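Local atomic coordinates of aldehyde dehydrogenase family protein (Pseudomonas syringae pv. tomato, PDB entry 5IUV), a protein that acts as an NAD+-dependent indole-3-acetaldehyde dehydrogenase of the aldehyde dehydrogenase family, contributing to auxin synthesis in this plant pathogen. Residues A85-I88 / R89-G92; L128-S131 / G132-D136; D316-L319 / P320-I323; S452-N456 / Q457-G461. All coordinates share one frame; numbering follows the deposited sequence.

All four contacts are local and lie in series along the chain, so none encloses a long loop and none nests in or crosses another. Contact 1 spans about two turns of helix 80-96, and contact 2 lies on the C-terminal part of helix 113-134 and the residues that follow. These two helices pack directly, with Ala91 CB on Ser129 CB and Phe90 on Leu128. Contact 3 lies far off, on helix 312-326, whose inner side meets strands 307-311 and 382-389. Contact 4 closes the turn that leaves strand 452-455, which belongs to the same sheet as those strands; its nearest atoms are about 10 Å from those of contact 3 and of contact 2 alike.

Contact 1 (A85-I88 / R89-G92); sequences ATMI and RFAG
Arg89 folds back over the preceding turn of helix 80-96 and passes obliquely across Thr86. Its CB stands 3.6 Å from Ala85 O and equally far from Thr86 O, between two carbonyls of that turn. CG, set beside the backbone N and anti to the carbonyl carbon (chi1 -73°), comes closer to Ala85 O, at 3.4 Å. The chain then bends at chi3 (-57°), which swings the guanidinium back toward the N-terminal end of the helix. There its plane overlies the backbone: Thr86 CA and Ala85 O sit beneath one face, both offset toward the rim. NE turns outside the segments and donates to Ala210 O at the end of helix 198-210. At the tip, Arg89 NH1 skims Ala85 CB at 3.8 Å. NH2 comes within 3.1 Å of Thr86 OG1, but the angle is too poor for a hydrogen bond, and OG1 is instead bonded to Lys82 O one turn earlier. On another side of the helix, Met87 CE approaches Phe90 CD2 obliquely at 4.5 Å. Both side chains pack against Leu128 of helix 113-134 and Leu182 of helix 170-183. Below them runs the regular i to i+4 series, from Arg89 N to Ala85 O through Gly92 N to Ile88 O. The arginine thus meets its own helix mainly through its aliphatic stem and one guanidinium face, while NE and NH2 are hydrogen-bonded elsewhere: the charged end joins helix 80-96 to the end of helix 198-210, and the apolar side of the helix is buried among its neighbours.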
loop_
_atom_site.group_PDB
_atom_site.type_symbol
_atom_site.label_atom_id
_atom_site.label_comp_id
_atom_site.label_asym_id
_atom_site.label_seq_id
_atom_site.Cartn_x
_atom_site.Cartn_y
_atom_site.Cartn_z
ATOM N N ALA A 85 -19.155 8.624 10.019
ATOM C CA ALA A 85 -19.815 9.531 10.962
ATOM C C ALA A 85 -20.666 8.775 11.981
ATOM O O ALA A 85 -20.679 9.106 13.163
ATOM C CB ALA A 85 -20.676 10.554 10.207
ATOM N N THR A 86 -21.373 7.756 11.510
ATOM C CA THR A 86 -22.222 6.952 12.381
ATOM C C THR A 86 -21.389 6.147 13.377
ATOM O O THR A 86 -21.731 6.076 14.556
ATOM C CB THR A 86 -23.111 6.004 11.558
ATOM O OG1 THR A 86 -23.953 6.782 10.703
ATOM C CG2 THR A 86 -23.987 5.139 12.458
ATOM N N MET A 87 -20.288 5.559 12.909
ATOM C CA MET A 87 -19.422 4.769 13.793
ATOM C C MET A 87 -18.794 5.634 14.882
ATOM O O MET A 87 -18.648 5.205 16.031
ATOM C CB MET A 87 -18.325 4.051 12.990
ATOM C CG MET A 87 -18.837 2.914 12.091
ATOM S SD MET A 87 -19.758 1.636 12.979
ATOM C CE MET A 87 -18.485 0.928 14.030
ATOM N N ILE A 88 -18.446 6.863 14.524
ATOM C CA ILE A 88 -17.882 7.805 15.483
ATOM C C ILE A 88 -18.938 8.246 16.511
ATOM O O ILE A 88 -18.635 8.345 17.702
ATOM C CB ILE A 88 -17.259 9.016 14.748
ATOM C CG1 ILE A 88 -16.061 8.541 13.918
ATOM C CG2 ILE A 88 -16.823 10.097 15.726
ATOM C CD1 ILE A 88 -15.524 9.583 12.909
ATOM N N ARG A 89 -20.177 8.472 16.071
ATOM C CA ARG A 89 -21.271 8.751 17.013
ATOM C C ARG A 89 -21.533 7.561 17.937
ATOM O O ARG A 89 -21.827 7.741 19.118
ATOM C CB ARG A 89 -22.566 9.115 16.271
ATOM C CG ARG A 89 -22.563 10.507 15.643
ATOM C CD ARG A 89 -23.978 10.943 15.251
ATOM N NE ARG A 89 -24.617 9.997 14.336
ATOM C CZ ARG A 89 -24.490 10.037 13.012
ATOM N NH1 ARG A 89 -23.744 10.977 12.444
ATOM N NH2 ARG A 89 -25.112 9.143 12.255
ATOM N N PHE A 90 -21.430 6.353 17.387
ATOM C CA PHE A 90 -21.598 5.116 18.156
ATOM C C PHE A 90 -20.555 5.086 19.272
ATOM O O PHE A 90 -20.879 4.857 20.441
ATOM C CB PHE A 90 -21.467 3.900 17.224
ATOM C CG PHE A 90 -21.875 2.564 17.842
ATOM C CD1 PHE A 90 -22.405 2.481 19.121
ATOM C CD2 PHE A 90 -21.706 1.389 17.116
ATOM C CE1 PHE A 90 -22.771 1.239 19.668
ATOM C CE2 PHE A 90 -22.070 0.147 17.649
ATOM C CZ PHE A 90 -22.600 0.077 18.929
ATOM N N ALA A 91 -19.302 5.343 18.905
ATOM C CA ALA A 91 -18.235 5.395 19.892
ATOM C C ALA A 91 -18.530 6.485 20.919
ATOM O O ALA A 91 -18.338 6.290 22.122
ATOM C CB ALA A 91 -16.897 5.635 19.222
ATOM N N GLY A 92 -19.005 7.632 20.439
ATOM C CA GLY A 92 -19.347 8.741 21.314
ATOM C C GLY A 92 -20.409 8.408 22.351
ATOM O O GLY A 92 -20.381 8.928 23.477
#

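Contact 2 (L128-S131 / G132-D136); sequences LSWS and GEAID
Glu133 and Trp130 leave the C-terminal part of helix 113-134 in different directions, and the carboxylate lies back along the turn that carries Ser129. Extended beyond CG, the glutamate chain runs back over Ser129 O, 3.1 Å from Glu133 CG, and OE1 stands 3.7 Å from Trp130 CA. Glu133 OE2 accepts from a water at 3.1 Å; the same water is bonded at 2.8 Å to Ser129 OG, which is also bonded to Ala125 O. Trp130 has CG anti to the backbone N (chi1 -170°), and its indole is met obliquely by Glu133 OE1 and by Ala134 CB, the latter 4.5 Å from Trp130 CZ3. The backbone grip slackens: Glu133 N bonds to Ser129 O at 2.8 Å, whereas Ala134 N makes only a weak bond to Trp130 O and a second, from above the carbonyl plane, to Ser131 O at 3.2 Å. Lys137 and Lys84 of the second subunit form salt bridges with Glu133 OE1, and that Lys137 also makes a cation-pi contact with Trp130. These lysines probably offset the neighbouring Glu133 of the second subunit and favour the charged carboxylate, making this part of the helix a polar seam between subunits.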
loop_
_atom_site.group_PDB
_atom_site.type_symbol
_atom_site.label_atom_id
_atom_site.label_comp_id
_atom_site.label_asym_id
_atom_site.label_seq_id
_atom_site.Cartn_x
_atom_site.Cartn_y
_atom_site.Cartn_z
ATOM N N LEU A 128 -14.216 1.320 17.926
ATOM C CA LEU A 128 -15.316 1.725 17.054
ATOM C C LEU A 128 -14.979 2.983 16.257
ATOM O O LEU A 128 -15.215 3.045 15.051
ATOM C CB LEU A 128 -16.604 1.958 17.867
ATOM C CG LEU A 128 -17.212 0.765 18.616
ATOM C CD1 LEU A 128 -18.552 1.123 19.267
ATOM C CD2 LEU A 128 -17.381 -0.420 17.678
ATOM N N SER A 129 -14.439 3.995 16.927
ATOM C CA SER A 129 -14.164 5.260 16.252
ATOM C C SER A 129 -12.947 5.165 15.338
ATOM O O SER A 129 -12.940 5.750 14.263
ATOM C CB SER A 129 -13.974 6.396 17.270
ATOM O OG SER A 129 -12.956 6.110 18.208
ATOM N N TRP A 130 -11.913 4.450 15.765
ATOM C CA TRP A 130 -10.716 4.314 14.932
ATOM C C TRP A 130 -11.086 3.574 13.653
ATOM O O TRP A 130 -10.710 3.985 12.558
ATOM C CB TRP A 130 -9.597 3.582 15.685
ATOM C CG TRP A 130 -8.236 3.586 15.020
ATOM C CD1 TRP A 130 -7.202 4.451 15.270
ATOM C CD2 TRP A 130 -7.755 2.667 14.030
ATOM N NE1 TRP A 130 -6.115 4.128 14.491
ATOM C CE2 TRP A 130 -6.430 3.039 13.720
ATOM C CE3 TRP A 130 -8.322 1.569 13.371
ATOM C CZ2 TRP A 130 -5.658 2.350 12.777
ATOM C CZ3 TRP A 130 -7.557 0.887 12.437
ATOM C CH2 TRP A 130 -6.240 1.284 12.145
ATOM N N SER A 131 -11.837 2.488 13.795
ATOM C CA SER A 131 -12.301 1.737 12.635
ATOM C C SER A 131 -13.144 2.623 11.722
ATOM O O SER A 131 -12.984 2.601 10.504
ATOM C CB SER A 131 -13.109 0.509 13.066
ATOM O OG SER A 131 -12.296 -0.421 13.760
ATOM N N GLY A 132 -14.044 3.397 12.321
ATOM C CA GLY A 132 -14.870 4.322 11.564
ATOM C C GLY A 132 -14.037 5.340 10.810
ATOM O O GLY A 132 -14.277 5.580 9.630
ATOM N N GLU A 133 -13.056 5.925 11.495
ATOM C CA GLU A 133 -12.147 6.912 10.907
ATOM C C GLU A 133 -11.394 6.365 9.695
ATOM O O GLU A 133 -11.010 7.116 8.795
ATOM C CB GLU A 133 -11.120 7.383 11.942
ATOM C CG GLU A 133 -11.659 8.270 13.055
ATOM C CD GLU A 133 -10.684 8.387 14.228
ATOM O OE1 GLU A 133 -9.586 7.782 14.176
ATOM O OE2 GLU A 133 -11.020 9.080 15.205
ATOM N N ALA A 134 -11.156 5.058 9.698
ATOM C CA ALA A 134 -10.333 4.421 8.672
ATOM C C ALA A 134 -11.080 4.161 7.369
ATOM O O ALA A 134 -10.453 3.988 6.323
ATOM C CB ALA A 134 -9.759 3.102 9.204
ATOM N N ILE A 135 -12.408 4.115 7.443
ATOM C CA ILE A 135 -13.235 3.670 6.318
ATOM C C ILE A 135 -12.860 4.326 4.985
ATOM O O ILE A 135 -12.607 3.629 3.998
ATOM C CB ILE A 135 -14.730 3.930 6.587
ATOM C CG1 ILE A 135 -15.253 2.976 7.664
ATOM C CG2 ILE A 135 -15.535 3.754 5.315
ATOM C CD1 ILE A 135 -16.705 3.272 8.093
ATOM N N ASP A 136 -12.811 5.656 4.954
ATOM C CA ASP A 136 -12.551 6.338 3.689
ATOM C C ASP A 136 -11.081 6.694 3.512
ATOM O O ASP A 136 -10.738 7.507 2.651
ATOM C CB ASP A 136 -13.429 7.590 3.557
ATOM C CG ASP A 136 -13.256 8.567 4.710
ATOM O OD1 ASP A 136 -12.556 8.244 5.691
ATOM O OD2 ASP A 136 -13.854 9.662 4.640
HETATM O O HOH W 1 -10.408 7.230 17.602
#

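Contact 3 (D316-L319 / P320-I323); sequences DRFL and PMVI
Asp316 O faces Pro320 CD at 3.1 Å, where a regular helix would offer it an N-H from the fourth residue on. The proline nitrogen has no hydrogen to give, so the i to i+4 series of helix 312-326 is interrupted and the helix is kinked. Leu319 CB and Pro320 CD, in adjacent residues, are 3.4 Å apart, a close spacing set by the proline linkage. Bonding resumes beyond it: Phe318 O accepts from Val322 N at 3.0 Å, and Leu319 O from Ile323 N at 2.9 Å. Arg317 O faces the side chain of Met321, with CG 3.3 Å away. The thioether continues past it until SD lies 4.0 Å from Arg317 NE, oblique to the guanidinium. On the inner side, chi1 of -172° places the Phe318 ring beside Val322, and chi2 near 62° turns a face to it; CG2 of that valine sits above the face, 3.8 Å from the centroid, in a CH-pi contact. Leu319 CG and Ile323 CD1 meet at a wider spacing. Phe318 rests on Leu308 and Val310, Val322 and Ile323 on Ile387, and Met321 on helix 283-295, while Asp316 and Pro320 are exposed. This is a proline-kinked amphipathic helix laid over a sheet, as in the alpha/beta catalytic domain of aldehyde dehydrogenases.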
loop_
_atom_site.group_PDB
_atom_site.type_symbol
_atom_site.label_atom_id
_atom_site.label_comp_id
_atom_site.label_asym_id
_atom_site.label_seq_id
_atom_site.Cartn_x
_atom_site.Cartn_y
_atom_site.Cartn_z
ATOM N N ASP A 316 18.324 -14.572 40.888
ATOM C CA ASP A 316 18.306 -14.404 42.338
ATOM C C ASP A 316 18.009 -12.967 42.761
ATOM O O ASP A 316 17.438 -12.730 43.824
ATOM C CB ASP A 316 19.636 -14.861 42.948
ATOM C CG ASP A 316 19.785 -16.370 42.955
ATOM O OD1 ASP A 316 18.754 -17.071 42.888
ATOM O OD2 ASP A 316 20.934 -16.855 43.035
ATOM N N ARG A 317 18.405 -12.012 41.932
ATOM C CA ARG A 317 18.117 -10.612 42.206
ATOM C C ARG A 317 16.720 -10.229 41.713
ATOM O O ARG A 317 16.024 -9.445 42.354
ATOM C CB ARG A 317 19.172 -9.707 41.553
ATOM C CG ARG A 317 18.924 -8.223 41.771
ATOM C CD ARG A 317 19.659 -7.357 40.753
ATOM N NE ARG A 317 19.142 -5.989 40.758
ATOM C CZ ARG A 317 19.486 -5.053 39.879
ATOM N NH1 ARG A 317 20.354 -5.330 38.915
ATOM N NH2 ARG A 317 18.956 -3.839 39.962
ATOM N N PHE A 318 16.311 -10.801 40.581
ATOM C CA PHE A 318 15.086 -10.381 39.891
ATOM C C PHE A 318 13.810 -10.941 40.515
ATOM O O PHE A 318 12.814 -10.227 40.630
ATOM C CB PHE A 318 15.154 -10.780 38.409
ATOM C CG PHE A 318 14.033 -10.222 37.561
ATOM C CD1 PHE A 318 13.867 -8.849 37.415
ATOM C CD2 PHE A 318 13.173 -11.070 36.879
ATOM C CE1 PHE A 318 12.848 -8.331 36.624
ATOM C CE2 PHE A 318 12.149 -10.561 36.083
ATOM C CZ PHE A 318 11.983 -9.192 35.958
ATOM N N LEU A 319 13.824 -12.211 40.901
ATOM C CA LEU A 319 12.612 -12.829 41.437
ATOM C C LEU A 319 12.074 -12.118 42.693
ATOM O O LEU A 319 10.864 -11.924 42.803
ATOM C CB LEU A 319 12.839 -14.316 41.723
ATOM C CG LEU A 319 11.624 -15.050 42.308
ATOM C CD1 LEU A 319 10.401 -14.900 41.404
ATOM C CD2 LEU A 319 11.947 -16.521 42.556
ATOM N N PRO A 320 12.955 -11.705 43.631
ATOM C CA PRO A 320 12.407 -10.935 44.755
ATOM C C PRO A 320 11.784 -9.607 44.332
ATOM O O PRO A 320 10.826 -9.157 44.963
ATOM C CB PRO A 320 13.630 -10.693 45.647
ATOM C CG PRO A 320 14.540 -11.817 45.342
ATOM C CD PRO A 320 14.356 -12.094 43.878
ATOM N N MET A 321 12.315 -8.991 43.279
ATOM C CA MET A 321 11.731 -7.761 42.755
ATOM C C MET A 321 10.328 -8.021 42.207
ATOM O O MET A 321 9.432 -7.190 42.354
ATOM C CB MET A 321 12.624 -7.159 41.666
ATOM C CG MET A 321 14.045 -6.862 42.128
ATOM S SD MET A 321 15.124 -6.322 40.783
ATOM C CE MET A 321 14.295 -4.815 40.287
ATOM N N VAL A 322 10.148 -9.175 41.569
ATOM C CA VAL A 322 8.861 -9.539 40.990
ATOM C C VAL A 322 7.844 -9.865 42.088
ATOM O O VAL A 322 6.673 -9.485 41.995
ATOM C CB VAL A 322 8.997 -10.740 40.022
ATOM C CG1 VAL A 322 7.630 -11.197 39.528
ATOM C CG2 VAL A 322 9.891 -10.371 38.845
ATOM N N ILE A 323 8.298 -10.553 43.127
ATOM C CA ILE A 323 7.450 -10.840 44.281
ATOM C C ILE A 323 6.976 -9.556 44.964
ATOM O O ILE A 323 5.799 -9.420 45.285
ATOM C CB ILE A 323 8.180 -11.721 45.300
ATOM C CG1 ILE A 323 8.490 -13.081 44.677
ATOM C CG2 ILE A 323 7.344 -11.897 46.563
ATOM C CD1 ILE A 323 9.368 -13.948 45.531
#

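Contact 4 (S452-N456 / Q457-G461); sequences SVWVN and QYDGG
NE2 of Gln457, whose CG packs 4.1 Å from Trp454 CB, is gripped by two acceptors of the third subunit, Gln149 OE1 and Trp494 O. On its backbone side the same glutamine turns its carbonyl inward: O lies 3.3 Å from Trp454 CB and is buried with no polar partner. Trp454 fills the inside of the turn, its CG beside the backbone N (chi1 -61°) so that the indole reaches under the returning chain. One ring face is covered by backbone: Asp459 N sits 3.3 Å above the ring plane, and Asp459 CA stands almost exactly on the normal of the six-membered ring, 3.7 Å from its centroid. Gly460 CA covers the five-membered ring in a second CH-pi contact. Ser452 CB lies over the opposite face, so the indole is sandwiched between its own strand and the loop. Its benzo edge points into the face of Tyr458, an edge-to-face pair with centroids 4.9 Å apart and planes at 69°, in which CZ3 meets CE2 at 3.6 Å. Tyr458 OH is hydrogen-bonded to Thr303 O, which ties the ring to another part of the active-site region. Thr303 and Asp459 contact (indol-3-yl)acetate where that ligand is bound, though it is absent from this chain, so the turn packed around Trp454 probably shapes the substrate pocket. Strand 452-455 pairs in parallel with a strand of the third subunit, the edge-strand extension of the catalytic-domain sheet by an oligomerisation strand that is a hallmark of the aldehyde dehydrogenase fold.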
loop_
_atom_site.group_PDB
_atom_site.type_symbol
_atom_site.label_atom_id
_atom_site.label_comp_id
_atom_site.label_asym_id
_atom_site.label_seq_id
_atom_site.Cartn_x
_atom_site.Cartn_y
_atom_site.Cartn_z
ATOM N N SER A 452 2.135 -11.030 18.545
ATOM C CA SER A 452 2.657 -9.781 19.088
ATOM C C SER A 452 3.960 -10.046 19.822
ATOM O O SER A 452 4.033 -10.969 20.622
ATOM C CB SER A 452 1.655 -9.130 20.048
ATOM O OG SER A 452 0.432 -8.835 19.401
ATOM N N VAL A 453 4.983 -9.238 19.559
ATOM C CA VAL A 453 6.221 -9.327 20.326
ATOM C C VAL A 453 6.530 -7.955 20.898
ATOM O O VAL A 453 6.669 -6.979 20.156
ATOM C CB VAL A 453 7.409 -9.829 19.474
ATOM C CG1 VAL A 453 8.688 -9.818 20.300
ATOM C CG2 VAL A 453 7.135 -11.231 18.940
ATOM N N TRP A 454 6.601 -7.879 22.221
ATOM C CA TRP A 454 6.820 -6.609 22.891
ATOM C C TRP A 454 8.256 -6.530 23.393
ATOM O O TRP A 454 8.757 -7.454 24.030
ATOM C CB TRP A 454 5.804 -6.427 24.030
ATOM C CG TRP A 454 4.387 -6.427 23.511
ATOM C CD1 TRP A 454 3.899 -5.659 22.494
ATOM C CD2 TRP A 454 3.292 -7.239 23.959
ATOM N NE1 TRP A 454 2.568 -5.937 22.284
ATOM C CE2 TRP A 454 2.170 -6.900 23.173
ATOM C CE3 TRP A 454 3.146 -8.212 24.955
ATOM C CZ2 TRP A 454 0.923 -7.501 23.342
ATOM C CZ3 TRP A 454 1.898 -8.810 25.126
ATOM C CH2 TRP A 454 0.806 -8.447 24.328
ATOM N N VAL A 455 8.933 -5.433 23.079
ATOM C CA VAL A 455 10.340 -5.303 23.439
ATOM C C VAL A 455 10.520 -4.177 24.443
ATOM O O VAL A 455 10.121 -3.038 24.191
ATOM C CB VAL A 455 11.234 -5.045 22.204
ATOM C CG1 VAL A 455 12.709 -4.904 22.619
ATOM C CG2 VAL A 455 11.061 -6.165 21.185
ATOM N N ASN A 456 11.102 -4.524 25.586
ATOM C CA ASN A 456 11.324 -3.603 26.702
ATOM C C ASN A 456 10.037 -2.959 27.204
ATOM O O ASN A 456 10.028 -1.832 27.696
ATOM C CB ASN A 456 12.361 -2.557 26.308
ATOM C CG ASN A 456 13.719 -3.177 26.084
ATOM O OD1 ASN A 456 14.002 -4.246 26.627
ATOM N ND2 ASN A 456 14.554 -2.537 25.279
ATOM N N GLN A 457 8.958 -3.723 27.091
ATOM C CA GLN A 457 7.663 -3.362 27.632
ATOM C C GLN A 457 6.791 -4.612 27.595
ATOM O O GLN A 457 7.162 -5.602 26.961
ATOM C CB GLN A 457 7.021 -2.230 26.830
ATOM C CG GLN A 457 6.623 -2.640 25.426
ATOM C CD GLN A 457 6.156 -1.461 24.596
ATOM O OE1 GLN A 457 5.554 -0.529 25.118
ATOM N NE2 GLN A 457 6.442 -1.494 23.299
ATOM N N TYR A 458 5.648 -4.577 28.270
ATOM C CA TYR A 458 4.658 -5.640 28.107
ATOM C C TYR A 458 3.301 -5.032 27.777
ATOM O O TYR A 458 3.037 -3.890 28.133
ATOM C CB TYR A 458 4.556 -6.528 29.361
ATOM C CG TYR A 458 4.033 -7.898 29.007
ATOM C CD1 TYR A 458 4.893 -8.881 28.559
ATOM C CD2 TYR A 458 2.674 -8.190 29.068
ATOM C CE1 TYR A 458 4.431 -10.125 28.196
ATOM C CE2 TYR A 458 2.195 -9.440 28.705
ATOM C CZ TYR A 458 3.086 -10.403 28.268
ATOM O OH TYR A 458 2.644 -11.656 27.893
ATOM N N ASP A 459 2.457 -5.801 27.087
ATOM C CA ASP A 459 1.106 -5.371 26.717
ATOM C C ASP A 459 1.129 -4.075 25.906
ATOM O O ASP A 459 0.386 -3.138 26.196
ATOM C CB ASP A 459 0.237 -5.196 27.972
ATOM C CG ASP A 459 -1.254 -5.130 27.656
ATOM O OD1 ASP A 459 -1.694 -5.780 26.680
ATOM O OD2 ASP A 459 -1.986 -4.428 28.387
ATOM N N GLY A 460 1.983 -4.026 24.889
ATOM C CA GLY A 460 2.118 -2.836 24.075
ATOM C C GLY A 460 1.192 -2.821 22.872
ATOM O O GLY A 460 0.381 -3.736 22.675
ATOM N N GLY A 461 1.307 -1.770 22.065
ATOM C CA GLY A 461 0.479 -1.627 20.881
ATOM C C GLY A 461 -0.771 -0.811 21.155
ATOM O O GLY A 461 -1.149 -0.604 22.303
#